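Local coordinates for protein catechol 2,3-dioxygenase (Rhodococcus sp., PDB 2WL9) that probably catalyses iron-dependent extradiol cleavage of catechol rings with dioxygen, a step in the breakdown of aromatic hydrocarbons, at residues I241-N246 with R280-H285; V173-A178 with E276-D281; I235-Q240 with D286-G291; D194-L199 with R269-Q274. All blocks are in the same frame, centred on the assembly; numbering follows the deposited sequence.

Contact 1 of 4, residues I241-N246 with R280-H285; sequences IGKHSN and RDIFGH
The imidazoles of His244 and His285 meet where the short, weakly bonded strand 283-284 joins strand 242-243 through Lys243 N to Phe283 O (2.9 Å), an antiparallel addition to the iron-binding sheet. The two side chains cross at about a right angle, yet their ring planes differ by 36°, with His285 NE2 over one face of the His244 ring, near its rim. Gly242 CA makes a CH-pi contact with the face of His285, 3.7 Å from the ring centroid. Having no side chain, Gly242 and Gly284 can bring their CA atoms to 3.9 Å. Lys243 CB lies over a face of the Phe283 ring and Lys243 CG comes within 3.6 Å of Phe283 CZ; the chain, extended beyond CG, carries the ammonium to a salt bridge with Asp221 of a second subunit. His244 runs beside Asp281, pointing the same way, ring and carboxylate 79° apart, and ND1 gives a weak 3.2 Å hydrogen bond to OD1. His244 NE2 is bonded to the hydroxyl of the iron ligand Tyr253, which makes His244 a second-shell residue with Asp281 behind it. Small Ser245 closes the contact: its OG, anti to its own carbonyl carbon (chi1 -62°), donates to Arg280 O at 2.6 Å.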
loop_
_atom_site.group_PDB
_atom_site.type_symbol
_atom_site.label_atom_id
_atom_site.label_comp_id
_atom_site.label_asym_id
_atom_site.label_seq_id
_atom_site.Cartn_x
_atom_site.Cartn_y
_atom_site.Cartn_z
ATOM N N ILE C 241 27.063 -23.799 7.366
ATOM C CA ILE C 241 26.150 -22.685 7.100
ATOM C C ILE C 241 26.927 -21.441 6.676
ATOM O O ILE C 241 27.966 -21.117 7.254
ATOM C CB ILE C 241 25.265 -22.342 8.330
ATOM C CG1 ILE C 241 24.420 -23.548 8.755
ATOM C CG2 ILE C 241 24.350 -21.149 8.024
ATOM C CD1 ILE C 241 23.831 -23.422 10.161
ATOM N N GLY C 242 26.424 -20.770 5.642
ATOM C CA GLY C 242 26.980 -19.502 5.190
ATOM C C GLY C 242 26.206 -18.885 4.041
ATOM O O GLY C 242 25.044 -19.235 3.788
ATOM N N LYS C 243 26.858 -17.958 3.345
ATOM C CA LYS C 243 26.235 -17.230 2.249
ATOM C C LYS C 243 27.197 -17.008 1.097
ATOM O O LYS C 243 28.280 -16.447 1.282
ATOM C CB LYS C 243 25.737 -15.862 2.716
ATOM C CG LYS C 243 24.429 -15.875 3.445
ATOM C CD LYS C 243 23.816 -14.494 3.387
ATOM C CE LYS C 243 22.535 -14.419 4.182
ATOM N NZ LYS C 243 22.154 -12.999 4.376
ATOM N N HIS C 244 26.785 -17.440 -0.091
ATOM C CA HIS C 244 27.474 -17.083 -1.322
ATOM C C HIS C 244 27.157 -15.623 -1.647
ATOM O O HIS C 244 26.077 -15.130 -1.311
ATOM C CB HIS C 244 27.007 -17.970 -2.476
ATOM C CG HIS C 244 27.243 -19.432 -2.262
ATOM N ND1 HIS C 244 28.506 -19.978 -2.172
ATOM C CD2 HIS C 244 26.376 -20.467 -2.148
ATOM C CE1 HIS C 244 28.407 -21.282 -1.991
ATOM N NE2 HIS C 244 27.126 -21.605 -1.975
ATOM N N SER C 245 28.090 -14.934 -2.302
ATOM C CA SER C 245 27.862 -13.537 -2.678
ATOM C C SER C 245 26.848 -13.380 -3.812
ATOM O O SER C 245 26.246 -12.310 -3.968
ATOM C CB SER C 245 29.177 -12.838 -3.032
ATOM O OG SER C 245 30.048 -12.822 -1.920
ATOM N N ASN C 246 26.643 -14.438 -4.595
ATOM C CA ASN C 246 25.720 -14.341 -5.721
ATOM C C ASN C 246 24.236 -14.442 -5.354
ATOM O O ASN C 246 23.473 -13.515 -5.638
ATOM C CB ASN C 246 26.125 -15.242 -6.911
ATOM C CG ASN C 246 26.138 -16.741 -6.583
ATOM O OD1 ASN C 246 26.078 -17.158 -5.431
ATOM N ND2 ASN C 246 26.224 -17.559 -7.631
ATOM N N ARG C 280 34.753 -13.978 -3.863
ATOM C CA ARG C 280 34.564 -14.780 -2.652
ATOM C C ARG C 280 33.123 -14.738 -2.138
ATOM O O ARG C 280 32.296 -13.991 -2.659
ATOM C CB ARG C 280 35.536 -14.343 -1.547
ATOM C CG ARG C 280 35.315 -12.930 -1.019
ATOM C CD ARG C 280 35.982 -12.756 0.331
ATOM N NE ARG C 280 35.064 -13.079 1.422
ATOM C CZ ARG C 280 35.381 -13.049 2.714
ATOM N NH1 ARG C 280 36.615 -12.734 3.095
ATOM N NH2 ARG C 280 34.462 -13.342 3.626
ATOM N N ASP C 281 32.853 -15.552 -1.115
ATOM C CA ASP C 281 31.564 -15.632 -0.427
ATOM C C ASP C 281 31.483 -14.587 0.692
ATOM O O ASP C 281 32.495 -13.978 1.057
ATOM C CB ASP C 281 31.404 -17.018 0.205
ATOM C CG ASP C 281 30.975 -18.090 -0.789
ATOM O OD1 ASP C 281 30.864 -17.820 -2.006
ATOM O OD2 ASP C 281 30.730 -19.222 -0.320
ATOM N N ILE C 282 30.284 -14.396 1.244
ATOM C CA ILE C 282 30.057 -13.375 2.282
ATOM C C ILE C 282 30.556 -13.839 3.651
ATOM O O ILE C 282 31.454 -13.218 4.223
ATOM C CB ILE C 282 28.565 -12.913 2.352
ATOM C CG1 ILE C 282 28.044 -12.559 0.959
ATOM C CG2 ILE C 282 28.414 -11.693 3.291
ATOM C CD1 ILE C 282 26.534 -12.243 0.890
ATOM N N PHE C 283 29.977 -14.923 4.170
ATOM C CA PHE C 283 30.408 -15.506 5.448
ATOM C C PHE C 283 30.154 -17.016 5.494
ATOM O O PHE C 283 29.477 -17.563 4.624
ATOM C CB PHE C 283 29.752 -14.792 6.647
ATOM C CG PHE C 283 28.250 -14.931 6.707
ATOM C CD1 PHE C 283 27.426 -13.937 6.184
ATOM C CD2 PHE C 283 27.658 -16.046 7.296
ATOM C CE1 PHE C 283 26.034 -14.058 6.240
ATOM C CE2 PHE C 283 26.266 -16.175 7.348
ATOM C CZ PHE C 283 25.459 -15.184 6.823
ATOM N N GLY C 284 30.705 -17.679 6.513
ATOM C CA GLY C 284 30.518 -19.116 6.700
ATOM C C GLY C 284 30.939 -19.925 5.489
ATOM O O GLY C 284 31.869 -19.545 4.783
ATOM N N HIS C 285 30.233 -21.026 5.232
ATOM C CA HIS C 285 30.588 -21.954 4.146
ATOM C C HIS C 285 32.023 -22.462 4.297
ATOM O O HIS C 285 32.733 -22.694 3.308
ATOM C CB HIS C 285 30.379 -21.315 2.767
ATOM C CG HIS C 285 28.949 -21.269 2.329
ATOM N ND1 HIS C 285 27.993 -22.133 2.815
ATOM C CD2 HIS C 285 28.322 -20.488 1.419
ATOM C CE1 HIS C 285 26.833 -21.870 2.240
ATOM N NE2 HIS C 285 27.007 -20.881 1.383
#

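Contact 2 of 4, residues V173-A178 with E276-D281; sequences VEYKFA and EHYLRD
Tyr175 reaches past Tyr278 and Arg280 to Asp281, whose side chain it crosses at about a right angle. Tyr175 CB stands 4.0 Å from Tyr278 O; CG is anti to the carbonyl carbon (chi1 -84°), and CD1 passes the same oxygen a little closer. CE1 reaches Arg280 O at 3.6 Å, while Tyr278 CB covers one ring face toward the rim in a CH-pi contact. CZ lies 3.5 Å from Asp281 OD1, to which OH gives a weak hydrogen bond (2.8 Å); OH also bonds Ser245 N, a double role that suits a long side chain ending in a hydroxyl. The two backbones run the same way within 35° and share a single beta bridge, Tyr175 with Tyr278, just before strand 177-178 of the iron-binding sheet: Tyr278 N donates to Glu174 O, and Lys176 N to Tyr278 O at 3.1 Å. Glu174 OE2 accepts from a water that accepts from Glu276 N; OE1 is held by Asn246 and His196. On a third subunit, Arg47 forms a salt bridge with Glu276 and Gly121 O bonds His277. Nearby the aliphatic part of Lys176 packs, CD against His277 CD2 at 3.8 Å and CB against Leu279 CD2 at 4.0 Å.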
loop_
_atom_site.group_PDB
_atom_site.type_symbol
_atom_site.label_atom_id
_atom_site.label_comp_id
_atom_site.label_asym_id
_atom_site.label_seq_id
_atom_site.Cartn_x
_atom_site.Cartn_y
_atom_site.Cartn_z
ATOM N N VAL C 173 29.598 -16.162 -16.261
ATOM C CA VAL C 173 30.501 -16.382 -15.136
ATOM C C VAL C 173 30.111 -15.496 -13.952
ATOM O O VAL C 173 29.856 -14.309 -14.124
ATOM C CB VAL C 173 31.954 -16.083 -15.551
ATOM C CG1 VAL C 173 32.878 -16.118 -14.337
ATOM C CG2 VAL C 173 32.411 -17.069 -16.622
ATOM N N GLU C 174 30.050 -16.070 -12.753
ATOM C CA GLU C 174 29.735 -15.263 -11.576
ATOM C C GLU C 174 30.835 -15.234 -10.530
ATOM O O GLU C 174 30.811 -14.411 -9.626
ATOM C CB GLU C 174 28.396 -15.677 -10.962
ATOM C CG GLU C 174 27.208 -15.216 -11.784
ATOM C CD GLU C 174 25.883 -15.390 -11.074
ATOM O OE1 GLU C 174 25.826 -16.141 -10.083
ATOM O OE2 GLU C 174 24.890 -14.786 -11.518
ATOM N N TYR C 175 31.803 -16.134 -10.662
ATOM C CA TYR C 175 32.945 -16.152 -9.761
ATOM C C TYR C 175 34.237 -16.282 -10.536
ATOM O O TYR C 175 34.242 -16.819 -11.641
ATOM C CB TYR C 175 32.834 -17.325 -8.795
ATOM C CG TYR C 175 31.993 -17.072 -7.574
ATOM C CD1 TYR C 175 32.580 -16.676 -6.379
ATOM C CD2 TYR C 175 30.612 -17.246 -7.604
ATOM C CE1 TYR C 175 31.817 -16.449 -5.241
ATOM C CE2 TYR C 175 29.838 -17.026 -6.473
ATOM C CZ TYR C 175 30.449 -16.627 -5.298
ATOM O OH TYR C 175 29.697 -16.411 -4.168
ATOM N N LYS C 176 35.321 -15.770 -9.957
ATOM C CA LYS C 176 36.675 -16.073 -10.413
ATOM C C LYS C 176 37.499 -16.583 -9.228
ATOM O O LYS C 176 37.667 -15.874 -8.236
ATOM C CB LYS C 176 37.332 -14.841 -11.039
ATOM C CG LYS C 176 36.726 -14.403 -12.370
ATOM C CD LYS C 176 37.176 -13.013 -12.781
ATOM C CE LYS C 176 38.606 -12.977 -13.257
ATOM N NZ LYS C 176 39.045 -11.591 -13.592
ATOM N N PHE C 177 37.981 -17.821 -9.326
ATOM C CA PHE C 177 38.819 -18.428 -8.287
ATOM C C PHE C 177 40.233 -18.662 -8.800
ATOM O O PHE C 177 40.423 -19.019 -9.962
ATOM C CB PHE C 177 38.246 -19.772 -7.834
ATOM C CG PHE C 177 36.828 -19.708 -7.345
ATOM C CD1 PHE C 177 36.514 -19.085 -6.138
ATOM C CD2 PHE C 177 35.809 -20.307 -8.076
ATOM C CE1 PHE C 177 35.189 -19.043 -5.680
ATOM C CE2 PHE C 177 34.489 -20.273 -7.627
ATOM C CZ PHE C 177 34.184 -19.643 -6.429
ATOM N N ALA C 178 41.224 -18.467 -7.935
ATOM C CA ALA C 178 42.611 -18.753 -8.297
ATOM C C ALA C 178 42.897 -20.244 -8.161
ATOM O O ALA C 178 42.697 -20.828 -7.096
ATOM C CB ALA C 178 43.574 -17.940 -7.432
ATOM N N GLU C 276 26.838 -9.722 -12.798
ATOM C CA GLU C 276 27.808 -9.339 -11.766
ATOM C C GLU C 276 28.764 -10.506 -11.551
ATOM O O GLU C 276 28.417 -11.652 -11.838
ATOM C CB GLU C 276 27.094 -9.061 -10.433
ATOM C CG GLU C 276 26.316 -7.752 -10.333
ATOM C CD GLU C 276 25.553 -7.599 -9.011
ATOM O OE1 GLU C 276 25.770 -8.389 -8.067
ATOM O OE2 GLU C 276 24.736 -6.665 -8.908
ATOM N N HIS C 277 29.957 -10.236 -11.031
ATOM C CA HIS C 277 30.826 -11.330 -10.589
ATOM C C HIS C 277 31.508 -11.043 -9.247
ATOM O O HIS C 277 31.560 -9.897 -8.796
ATOM C CB HIS C 277 31.824 -11.771 -11.684
ATOM C CG HIS C 277 33.067 -10.937 -11.761
ATOM N ND1 HIS C 277 33.151 -9.789 -12.520
ATOM C CD2 HIS C 277 34.285 -11.102 -11.195
ATOM C CE1 HIS C 277 34.363 -9.277 -12.410
ATOM N NE2 HIS C 277 35.070 -10.049 -11.605
ATOM N N TYR C 278 32.010 -12.103 -8.614
ATOM C CA TYR C 278 32.519 -12.028 -7.248
ATOM C C TYR C 278 33.832 -12.786 -7.137
ATOM O O TYR C 278 34.152 -13.605 -7.999
ATOM C CB TYR C 278 31.479 -12.596 -6.272
ATOM C CG TYR C 278 30.070 -12.147 -6.605
ATOM C CD1 TYR C 278 29.225 -12.945 -7.369
ATOM C CD2 TYR C 278 29.595 -10.904 -6.179
ATOM C CE1 TYR C 278 27.941 -12.524 -7.704
ATOM C CE2 TYR C 278 28.300 -10.480 -6.499
ATOM C CZ TYR C 278 27.482 -11.299 -7.263
ATOM O OH TYR C 278 26.210 -10.890 -7.592
ATOM N N LEU C 279 34.595 -12.507 -6.086
ATOM C CA LEU C 279 35.855 -13.222 -5.884
ATOM C C LEU C 279 35.793 -14.150 -4.678
ATOM O O LEU C 279 36.657 -15.023 -4.507
ATOM C CB LEU C 279 37.033 -12.253 -5.776
ATOM C CG LEU C 279 37.316 -11.293 -6.933
ATOM C CD1 LEU C 279 38.569 -10.505 -6.609
ATOM C CD2 LEU C 279 37.469 -12.013 -8.274
ATOM N N ARG C 280 34.753 -13.978 -3.863
ATOM C CA ARG C 280 34.564 -14.780 -2.652
ATOM C C ARG C 280 33.123 -14.738 -2.138
ATOM O O ARG C 280 32.296 -13.991 -2.659
ATOM C CB ARG C 280 35.536 -14.343 -1.547
ATOM C CG ARG C 280 35.315 -12.930 -1.019
ATOM C CD ARG C 280 35.982 -12.756 0.331
ATOM N NE ARG C 280 35.064 -13.079 1.422
ATOM C CZ ARG C 280 35.381 -13.049 2.714
ATOM N NH1 ARG C 280 36.615 -12.734 3.095
ATOM N NH2 ARG C 280 34.462 -13.342 3.626
ATOM N N ASP C 281 32.853 -15.552 -1.115
ATOM C CA ASP C 281 31.564 -15.632 -0.427
ATOM C C ASP C 281 31.483 -14.587 0.692
ATOM O O ASP C 281 32.495 -13.978 1.057
ATOM C CB ASP C 281 31.404 -17.018 0.205
ATOM C CG ASP C 281 30.975 -18.090 -0.789
ATOM O OD1 ASP C 281 30.864 -17.820 -2.006
ATOM O OD2 ASP C 281 30.730 -19.222 -0.320
HETATM O O HOH W 1 24.766 -11.819 -11.765
#

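Contact 3 of 4, residues I235-Q240 with D286-G291; sequences IDVTLQ and DNEVEG
Asp236 and Val289 begin the contact, which binds the C-terminal tail to strand 237-240 of the iron-binding sheet, a strand interrupted by a classic beta bulge in which Thr238 and Leu239 both face the iron ligand Tyr253. The side chains of Asp236 and Val289 cross at about a right angle, Asp236 CG 3.6 Å from the methyl Val289 CG1, which stands anti to its backbone N (chi1 -175°), while Asp236 OD2 is bonded to the hydroxyl of Tyr292. Next, Val237 O accepts from Val289 N at 3.0 Å, with Glu288 CB also close by. Thr238 O takes the neighbouring amide, Glu288 N, at 2.9 Å, the donor lying 45° above the carbonyl plane; consecutive carbonyls thus accept from consecutive amides. Thr238 CA makes a CA-H...O contact of 3.3 Å with Val289 O, a buried oxygen with no hydrogen-bond partner in the model. Leu239 runs beside Asn287, pointing the same way, its CD2 3.6 Å from Asn287 ND2, which is bonded to Ile296 O. At Gln240 the backbone N donates to Asp286 O. The Gln240 side chain, long enough to cross Glu288 at about a right angle, brings a neutral amide donor to a carboxylate whose OE2 already forms a salt bridge with Arg231 of helix 220-232. Gln240 NE2 reaches Glu288 OE1 at 3.1 Å, lying 58° above the carboxylate plane while Glu288 OE1 stays near the amide plane of Gln240.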
loop_
_atom_site.group_PDB
_atom_site.type_symbol
_atom_site.label_atom_id
_atom_site.label_comp_id
_atom_site.label_asym_id
_atom_site.label_seq_id
_atom_site.Cartn_x
_atom_site.Cartn_y
_atom_site.Cartn_z
ATOM N N ILE C 235 25.359 -37.048 9.605
ATOM C CA ILE C 235 25.500 -36.975 8.150
ATOM C C ILE C 235 26.544 -35.914 7.791
ATOM O O ILE C 235 26.544 -34.822 8.363
ATOM C CB ILE C 235 24.149 -36.672 7.461
ATOM C CG1 ILE C 235 23.130 -37.776 7.773
ATOM C CG2 ILE C 235 24.332 -36.515 5.951
ATOM C CD1 ILE C 235 21.730 -37.515 7.237
ATOM N N ASP C 236 27.434 -36.253 6.857
ATOM C CA ASP C 236 28.536 -35.375 6.448
ATOM C C ASP C 236 28.077 -34.017 5.930
ATOM O O ASP C 236 27.228 -33.939 5.039
ATOM C CB ASP C 236 29.403 -36.059 5.386
ATOM C CG ASP C 236 30.185 -37.241 5.937
ATOM O OD1 ASP C 236 30.264 -37.392 7.174
ATOM O OD2 ASP C 236 30.732 -38.013 5.124
ATOM N N VAL C 237 28.644 -32.962 6.515
ATOM C CA VAL C 237 28.467 -31.587 6.056
ATOM C C VAL C 237 29.782 -31.171 5.408
ATOM O O VAL C 237 30.818 -31.108 6.083
ATOM C CB VAL C 237 28.114 -30.629 7.236
ATOM C CG1 VAL C 237 28.276 -29.162 6.837
ATOM C CG2 VAL C 237 26.701 -30.876 7.733
ATOM N N THR C 238 29.749 -30.918 4.101
ATOM C CA THR C 238 30.946 -30.508 3.350
ATOM C C THR C 238 31.237 -29.014 3.471
ATOM O O THR C 238 32.395 -28.605 3.533
ATOM C CB THR C 238 30.839 -30.860 1.861
ATOM O OG1 THR C 238 29.963 -29.931 1.207
ATOM C CG2 THR C 238 30.298 -32.258 1.699
ATOM N N LEU C 239 30.182 -28.207 3.464
ATOM C CA LEU C 239 30.295 -26.772 3.706
ATOM C C LEU C 239 29.291 -26.376 4.781
ATOM O O LEU C 239 28.096 -26.663 4.664
ATOM C CB LEU C 239 30.074 -25.967 2.414
ATOM C CG LEU C 239 31.038 -26.170 1.230
ATOM C CD1 LEU C 239 30.461 -25.591 -0.063
ATOM C CD2 LEU C 239 32.430 -25.597 1.495
ATOM N N GLN C 240 29.787 -25.737 5.838
ATOM C CA GLN C 240 28.949 -25.290 6.947
ATOM C C GLN C 240 28.003 -24.166 6.496
ATOM O O GLN C 240 28.127 -23.654 5.374
ATOM C CB GLN C 240 29.819 -24.822 8.118
ATOM C CG GLN C 240 30.891 -25.830 8.538
ATOM C CD GLN C 240 31.708 -25.371 9.738
ATOM O OE1 GLN C 240 31.874 -24.179 9.975
ATOM N NE2 GLN C 240 32.227 -26.327 10.497
ATOM N N ASP C 286 32.441 -22.612 5.548
ATOM C CA ASP C 286 33.756 -23.146 5.871
ATOM C C ASP C 286 33.787 -24.612 5.482
ATOM O O ASP C 286 32.801 -25.330 5.676
ATOM C CB ASP C 286 34.022 -22.997 7.365
ATOM C CG ASP C 286 33.784 -21.583 7.852
ATOM O OD1 ASP C 286 34.653 -20.722 7.598
ATOM O OD2 ASP C 286 32.720 -21.334 8.469
ATOM N N ASN C 287 34.914 -25.039 4.917
ATOM C CA ASN C 287 35.105 -26.426 4.515
ATOM C C ASN C 287 35.154 -27.351 5.718
ATOM O O ASN C 287 35.852 -27.077 6.690
ATOM C CB ASN C 287 36.373 -26.579 3.672
ATOM C CG ASN C 287 36.318 -25.768 2.391
ATOM O OD1 ASN C 287 36.586 -24.564 2.390
ATOM N ND2 ASN C 287 35.966 -26.422 1.294
ATOM N N GLU C 288 34.389 -28.433 5.652
ATOM C CA GLU C 288 34.380 -29.436 6.704
ATOM C C GLU C 288 34.750 -30.792 6.090
ATOM O O GLU C 288 35.904 -30.992 5.697
ATOM C CB GLU C 288 33.014 -29.451 7.400
ATOM C CG GLU C 288 32.966 -30.122 8.771
ATOM C CD GLU C 288 31.625 -29.917 9.468
ATOM O OE1 GLU C 288 30.996 -28.856 9.260
ATOM O OE2 GLU C 288 31.194 -30.815 10.226
ATOM N N VAL C 289 33.784 -31.705 5.977
ATOM C CA VAL C 289 34.036 -33.041 5.422
ATOM C C VAL C 289 34.391 -32.939 3.938
ATOM O O VAL C 289 33.593 -32.470 3.126
ATOM C CB VAL C 289 32.839 -34.009 5.637
ATOM C CG1 VAL C 289 33.197 -35.412 5.164
ATOM C CG2 VAL C 289 32.421 -34.041 7.107
ATOM N N GLU C 290 35.604 -33.366 3.597
ATOM C CA GLU C 290 36.119 -33.187 2.241
ATOM C C GLU C 290 35.796 -34.354 1.305
ATOM O O GLU C 290 35.422 -35.438 1.756
ATOM C CB GLU C 290 37.626 -32.894 2.272
ATOM C CG GLU C 290 37.955 -31.542 2.899
ATOM C CD GLU C 290 39.393 -31.108 2.678
ATOM O OE1 GLU C 290 39.823 -31.014 1.505
ATOM O OE2 GLU C 290 40.085 -30.840 3.683
ATOM N N GLY C 291 35.919 -34.107 0.002
ATOM C CA GLY C 291 35.791 -35.161 -1.009
ATOM C C GLY C 291 34.474 -35.229 -1.761
ATOM O O GLY C 291 34.168 -36.250 -2.386
#

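Contact 4 of 4, residues D194-L199 with R269-Q274; sequences DRHHSL and RPAPAQ
His196 and Ala271 form the tight part of this contact, their CA atoms 3.9 Å apart. The small methyl of Ala271 fits against the backbone, CB lying 3.2 Å from His196 O, while His196 CB comes equally near Arg269 O. CG of His196 is anti to its backbone N (chi1 174°), and CE1 farther out meets Pro272 CD at 3.8 Å, the two side chains crossing obliquely; Pro270 O lies near the ring plane, at its edge. Not one hydrogen bond joins the segments, and His196 O, Arg269 O and Ala271 N are buried here without a partner in the model. Proline, lacking an N-H, suits such a chain at 270 and 272. Both segments are loops of the iron-binding half of a fold of the glyoxalase (vicinal oxygen chelate) superfamily: 194-199 leads into strand 199-201, whereas the loop 269-274 comes after 261-266. His196 NE2 is bonded to Glu174, while the ring of His197 next to it meets that of the iron ligand His149. The looser side belongs to the exposed side chains of Asp194 and Pro270: Asp194 OD2 stays 4.8 Å from Pro270 CB, though Asp194 O takes a CA-H...O contact of 3.2 Å from Pro270 CA. Arg269 NE stays 4.5 Å from His196 ND1 and bonds Asn246 O instead.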
loop_
_atom_site.group_PDB
_atom_site.type_symbol
_atom_site.label_atom_id
_atom_site.label_comp_id
_atom_site.label_asym_id
_atom_site.label_seq_id
_atom_site.Cartn_x
_atom_site.Cartn_y
_atom_site.Cartn_z
ATOM N N ASP C 194 12.681 -15.885 -11.342
ATOM C CA ASP C 194 13.101 -15.123 -10.159
ATOM C C ASP C 194 14.108 -15.852 -9.264
ATOM O O ASP C 194 14.702 -15.228 -8.389
ATOM C CB ASP C 194 11.890 -14.705 -9.318
ATOM C CG ASP C 194 11.220 -13.427 -9.822
ATOM O OD1 ASP C 194 10.102 -13.131 -9.336
ATOM O OD2 ASP C 194 11.793 -12.719 -10.685
ATOM N N ARG C 195 14.296 -17.160 -9.452
ATOM C CA ARG C 195 15.327 -17.862 -8.687
ATOM C C ARG C 195 16.704 -17.428 -9.167
ATOM O O ARG C 195 16.994 -17.497 -10.371
ATOM C CB ARG C 195 15.182 -19.385 -8.774
ATOM C CG ARG C 195 16.094 -20.107 -7.795
ATOM C CD ARG C 195 15.950 -21.623 -7.864
ATOM N NE ARG C 195 14.618 -22.111 -7.489
ATOM C CZ ARG C 195 14.150 -22.185 -6.241
ATOM N NH1 ARG C 195 14.880 -21.781 -5.206
ATOM N NH2 ARG C 195 12.931 -22.659 -6.026
ATOM N N HIS C 196 17.550 -16.999 -8.227
ATOM C CA HIS C 196 18.858 -16.425 -8.578
ATOM C C HIS C 196 19.538 -17.196 -9.700
ATOM O O HIS C 196 19.987 -16.605 -10.685
ATOM C CB HIS C 196 19.821 -16.345 -7.393
ATOM C CG HIS C 196 21.187 -15.892 -7.800
ATOM N ND1 HIS C 196 21.547 -14.562 -7.837
ATOM C CD2 HIS C 196 22.258 -16.583 -8.258
ATOM C CE1 HIS C 196 22.785 -14.455 -8.285
ATOM N NE2 HIS C 196 23.240 -15.666 -8.549
ATOM N N HIS C 197 19.641 -18.509 -9.516
ATOM C CA HIS C 197 19.989 -19.415 -10.609
ATOM C C HIS C 197 19.263 -20.752 -10.467
ATOM O O HIS C 197 18.914 -21.160 -9.352
ATOM C CB HIS C 197 21.514 -19.597 -10.752
ATOM C CG HIS C 197 22.200 -20.090 -9.515
ATOM N ND1 HIS C 197 22.659 -21.383 -9.383
ATOM C CD2 HIS C 197 22.530 -19.457 -8.364
ATOM C CE1 HIS C 197 23.236 -21.527 -8.201
ATOM N NE2 HIS C 197 23.169 -20.374 -7.564
ATOM N N SER C 198 19.006 -21.383 -11.613
ATOM C CA SER C 198 18.467 -22.740 -11.706
ATOM C C SER C 198 19.570 -23.735 -12.043
ATOM O O SER C 198 19.407 -24.943 -11.858
ATOM C CB SER C 198 17.425 -22.816 -12.819
ATOM O OG SER C 198 16.400 -21.879 -12.621
ATOM N N LEU C 199 20.691 -23.221 -12.540
ATOM C CA LEU C 199 21.719 -24.068 -13.142
ATOM C C LEU C 199 23.096 -23.440 -13.013
ATOM O O LEU C 199 23.242 -22.233 -13.205
ATOM C CB LEU C 199 21.395 -24.281 -14.623
ATOM C CG LEU C 199 22.286 -25.162 -15.495
ATOM C CD1 LEU C 199 22.319 -26.573 -14.953
ATOM C CD2 LEU C 199 21.757 -25.143 -16.905
ATOM N N ARG C 269 17.977 -14.498 -2.909
ATOM C CA ARG C 269 17.564 -13.268 -3.588
ATOM C C ARG C 269 17.348 -13.529 -5.080
ATOM O O ARG C 269 17.879 -14.505 -5.624
ATOM C CB ARG C 269 18.597 -12.150 -3.385
ATOM C CG ARG C 269 19.844 -12.271 -4.253
ATOM C CD ARG C 269 20.720 -11.026 -4.132
ATOM N NE ARG C 269 21.919 -11.135 -4.958
ATOM C CZ ARG C 269 22.571 -10.098 -5.483
ATOM N NH1 ARG C 269 22.137 -8.859 -5.279
ATOM N NH2 ARG C 269 23.650 -10.304 -6.227
ATOM N N PRO C 270 16.578 -12.654 -5.757
ATOM C CA PRO C 270 16.428 -12.821 -7.202
ATOM C C PRO C 270 17.734 -12.540 -7.952
ATOM O O PRO C 270 18.593 -11.813 -7.447
ATOM C CB PRO C 270 15.371 -11.767 -7.569
ATOM C CG PRO C 270 14.659 -11.474 -6.295
ATOM C CD PRO C 270 15.707 -11.585 -5.235
ATOM N N ALA C 271 17.879 -13.109 -9.146
ATOM C CA ALA C 271 19.028 -12.806 -9.997
ATOM C C ALA C 271 19.048 -11.310 -10.315
ATOM O O ALA C 271 18.008 -10.748 -10.669
ATOM C CB ALA C 271 18.970 -13.620 -11.289
ATOM N N PRO C 272 20.227 -10.659 -10.189
ATOM C CA PRO C 272 20.330 -9.248 -10.567
ATOM C C PRO C 272 19.964 -9.077 -12.036
ATOM O O PRO C 272 20.222 -9.979 -12.843
ATOM C CB PRO C 272 21.813 -8.928 -10.358
ATOM C CG PRO C 272 22.317 -9.987 -9.429
ATOM C CD PRO C 272 21.530 -11.209 -9.772
ATOM N N ALA C 273 19.359 -7.939 -12.366
ATOM C CA ALA C 273 18.938 -7.647 -13.735
ATOM C C ALA C 273 20.123 -7.678 -14.689
ATOM O O ALA C 273 19.981 -8.027 -15.871
ATOM C CB ALA C 273 18.255 -6.294 -13.790
ATOM N N GLN C 274 21.295 -7.319 -14.163
ATOM C CA GLN C 274 22.510 -7.234 -14.965
ATOM C C GLN C 274 23.638 -8.053 -14.351
ATOM O O GLN C 274 23.734 -8.165 -13.133
ATOM C CB GLN C 274 22.943 -5.785 -15.100
ATOM C CG GLN C 274 21.828 -4.862 -15.535
ATOM C CD GLN C 274 22.322 -3.476 -15.780
ATOM O OE1 GLN C 274 21.763 -2.503 -15.270
ATOM N NE2 GLN C 274 23.391 -3.366 -16.559
#

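How the contacts relate
From the N terminus, 173-178 comes first and closes the long loop of contact 2 at 276-281. Contact 4 lies wholly within that loop, joining 194-199 to 269-274. Segments 235-240 and 241-246 follow in succession and pair in reverse order with the chain's end, so that contact 1 sits within contact 3. Contact 4 crosses both of these, and contact 2 crosses contact 3. Contacts 1 and 2 share Arg280 and Asp281. Asn246 joins three contacts: its ND2 lies 2.9 Å from Glu174 OE1, and its O 2.9 Å from Arg269 NE. Together they fasten the chain after strand 261-266 to loops and strands of the iron-binding sheet.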